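Local coordinates for protein sortase (Streptomyces avermitilis, PDB 5GO5) that probably acts as a class E housekeeping sortase, a cysteine transpeptidase that attaches secreted proteins to the cell wall, at residues W128-I133 with L185-P190. Residues are numbered along the deposited sequence; the frame is centred on the assembly and turned at random.
Sequences WFTYVI and LDSTQP
Y131 and L185 pair where a classic beta bulge in strand 178-190 shifts its antiparallel register against strand 127-140 of the sortase beta barrel, their side chains on the same face. CD1 of L185 sits over the middle of the Y131 ring, 3.8 Å from its centroid and 9° off the normal, a CH-pi contact, while L185 CB lies 3.8 Å from Y131 CE2. L185 turns its CG away from the backbone N (chi1 -175°), and a chi2 of 62° carries CD1 over the ring, within 4.0 Å of F129 CB. On the same face, T188 CG2 meets F129 CD2 obliquely at 3.8 Å. Y131 OH is hydrogen-bonded to G90 N; replacing Y131 by an alanine is likely to leave L185 CD1 without its aromatic platform and G90 N without its hydroxyl partner. The bulge sets D186 and S187 opposite T130, whose carbonyl O accepts hydrogen bonds from D186 N (2.8 Å) and, at greater length, S187 N (3.2 Å). Beyond it, W128 and Q189 exchange two backbone hydrogen bonds. Strand 119-123 flanks the other edge of 128-133 through backbone hydrogen bonds of F129 with L122 and Y131 with V120. On the opposite face from Y131, S187 OG comes within 3.4 Å of T130 CB.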
loop_
_atom_site.group_PDB
_atom_site.type_symbol
_atom_site.label_atom_id
_atom_site.label_comp_id
_atom_site.label_asym_id
_atom_site.label_seq_id
_atom_site.Cartn_x
_atom_site.Cartn_y
_atom_site.Cartn_z
ATOM N N TRP A 128 0.165 11.343 -9.520
ATOM C CA TRP A 128 1.117 10.437 -8.984
ATOM C C TRP A 128 1.344 10.775 -7.524
ATOM O O TRP A 128 1.706 11.891 -7.212
ATOM C CB TRP A 128 2.470 10.601 -9.647
ATOM C CG TRP A 128 2.543 10.034 -11.059
ATOM C CD1 TRP A 128 2.577 10.734 -12.215
ATOM C CD2 TRP A 128 2.633 8.657 -11.407
ATOM N NE1 TRP A 128 2.684 9.868 -13.299
ATOM C CE2 TRP A 128 2.729 8.584 -12.818
ATOM C CE3 TRP A 128 2.664 7.480 -10.664
ATOM C CZ2 TRP A 128 2.831 7.379 -13.488
ATOM C CZ3 TRP A 128 2.796 6.289 -11.330
ATOM C CH2 TRP A 128 2.862 6.251 -12.719
ATOM N N PHE A 129 1.193 9.777 -6.663
ATOM C CA PHE A 129 1.385 9.915 -5.221
ATOM C C PHE A 129 2.611 9.126 -4.853
ATOM O O PHE A 129 2.657 7.908 -5.099
ATOM C CB PHE A 129 0.162 9.326 -4.484
ATOM C CG PHE A 129 -1.139 10.005 -4.795
ATOM C CD1 PHE A 129 -1.884 9.644 -5.920
ATOM C CD2 PHE A 129 -1.607 11.046 -3.983
ATOM C CE1 PHE A 129 -3.096 10.281 -6.210
ATOM C CE2 PHE A 129 -2.833 11.673 -4.261
ATOM C CZ PHE A 129 -3.561 11.289 -5.374
ATOM N N THR A 130 3.587 9.764 -4.200
ATOM C CA THR A 130 4.749 9.067 -3.707
ATOM C C THR A 130 4.701 9.006 -2.203
ATOM O O THR A 130 4.801 10.052 -1.557
ATOM C CB THR A 130 6.066 9.757 -4.122
ATOM O OG1 THR A 130 6.135 9.784 -5.552
ATOM C CG2 THR A 130 7.251 9.019 -3.614
ATOM N N TYR A 131 4.574 7.785 -1.671
ATOM C CA TYR A 131 4.684 7.533 -0.259
ATOM C C TYR A 131 6.070 7.010 0.084
ATOM O O TYR A 131 6.713 6.351 -0.744
ATOM C CB TYR A 131 3.631 6.526 0.186
ATOM C CG TYR A 131 2.206 6.997 0.169
ATOM C CD1 TYR A 131 1.430 6.953 -0.991
ATOM C CD2 TYR A 131 1.583 7.496 1.340
ATOM C CE1 TYR A 131 0.086 7.352 -0.993
ATOM C CE2 TYR A 131 0.246 7.884 1.335
ATOM C CZ TYR A 131 -0.499 7.823 0.176
ATOM O OH TYR A 131 -1.830 8.209 0.256
ATOM N N VAL A 132 6.518 7.258 1.302
ATOM C CA VAL A 132 7.829 6.773 1.762
ATOM C C VAL A 132 7.680 5.950 3.026
ATOM O O VAL A 132 7.071 6.402 3.974
ATOM C CB VAL A 132 8.771 7.944 2.004
ATOM C CG1 VAL A 132 10.096 7.440 2.618
ATOM C CG2 VAL A 132 9.040 8.631 0.685
ATOM N N ILE A 133 8.233 4.756 3.019
ATOM C CA ILE A 133 8.144 3.832 4.152
ATOM C C ILE A 133 8.890 4.339 5.374
ATOM O O ILE A 133 10.078 4.713 5.285
ATOM C CB ILE A 133 8.621 2.421 3.769
ATOM C CG1 ILE A 133 7.652 1.814 2.754
ATOM C CG2 ILE A 133 8.737 1.541 5.005
ATOM C CD1 ILE A 133 8.041 0.461 2.210
ATOM N N LEU A 185 2.850 10.176 2.967
ATOM C CA LEU A 185 2.833 10.813 1.654
ATOM C C LEU A 185 3.938 11.864 1.599
ATOM O O LEU A 185 3.945 12.811 2.397
ATOM C CB LEU A 185 1.482 11.431 1.363
ATOM C CG LEU A 185 1.332 12.029 -0.046
ATOM C CD1 LEU A 185 1.497 10.959 -1.128
ATOM C CD2 LEU A 185 0.029 12.813 -0.152
ATOM N N ASP A 186 4.884 11.686 0.682
ATOM C CA ASP A 186 5.992 12.632 0.513
ATOM C C ASP A 186 5.726 13.670 -0.532
ATOM O O ASP A 186 6.069 14.843 -0.341
ATOM C CB ASP A 186 7.264 11.867 0.170
ATOM C CG ASP A 186 8.488 12.798 -0.026
ATOM O OD1 ASP A 186 8.949 13.365 0.943
ATOM O OD2 ASP A 186 8.888 12.999 -1.170
ATOM N N SER A 187 5.136 13.271 -1.652
ATOM C CA SER A 187 4.967 14.179 -2.771
ATOM C C SER A 187 3.829 13.749 -3.671
ATOM O O SER A 187 3.386 12.604 -3.628
ATOM C CB SER A 187 6.282 14.329 -3.513
ATOM O OG SER A 187 6.737 13.117 -3.988
ATOM N N THR A 188 3.343 14.717 -4.426
ATOM C CA THR A 188 2.367 14.495 -5.487
ATOM C C THR A 188 2.853 15.223 -6.736
ATOM O O THR A 188 3.555 16.230 -6.640
ATOM C CB THR A 188 0.971 15.044 -5.141
ATOM O OG1 THR A 188 1.057 16.468 -4.793
ATOM C CG2 THR A 188 0.353 14.293 -4.047
ATOM N N GLN A 189 2.437 14.733 -7.906
ATOM C CA GLN A 189 2.601 15.527 -9.146
ATOM C C GLN A 189 1.578 15.051 -10.146
ATOM O O GLN A 189 1.129 13.895 -10.103
ATOM C CB GLN A 189 4.007 15.450 -9.706
ATOM C CG GLN A 189 4.440 14.111 -10.260
ATOM C CD GLN A 189 5.895 14.096 -10.701
ATOM O OE1 GLN A 189 6.804 14.308 -9.898
ATOM N NE2 GLN A 189 6.136 13.801 -11.987
ATOM N N PRO A 190 1.195 15.909 -11.095
ATOM C CA PRO A 190 0.248 15.479 -12.107
ATOM C C PRO A 190 0.853 14.513 -13.111
ATOM O O PRO A 190 2.070 14.497 -13.344
ATOM C CB PRO A 190 -0.139 16.778 -12.839
ATOM C CG PRO A 190 0.614 17.854 -12.204
ATOM C CD PRO A 190 1.602 17.329 -11.248
#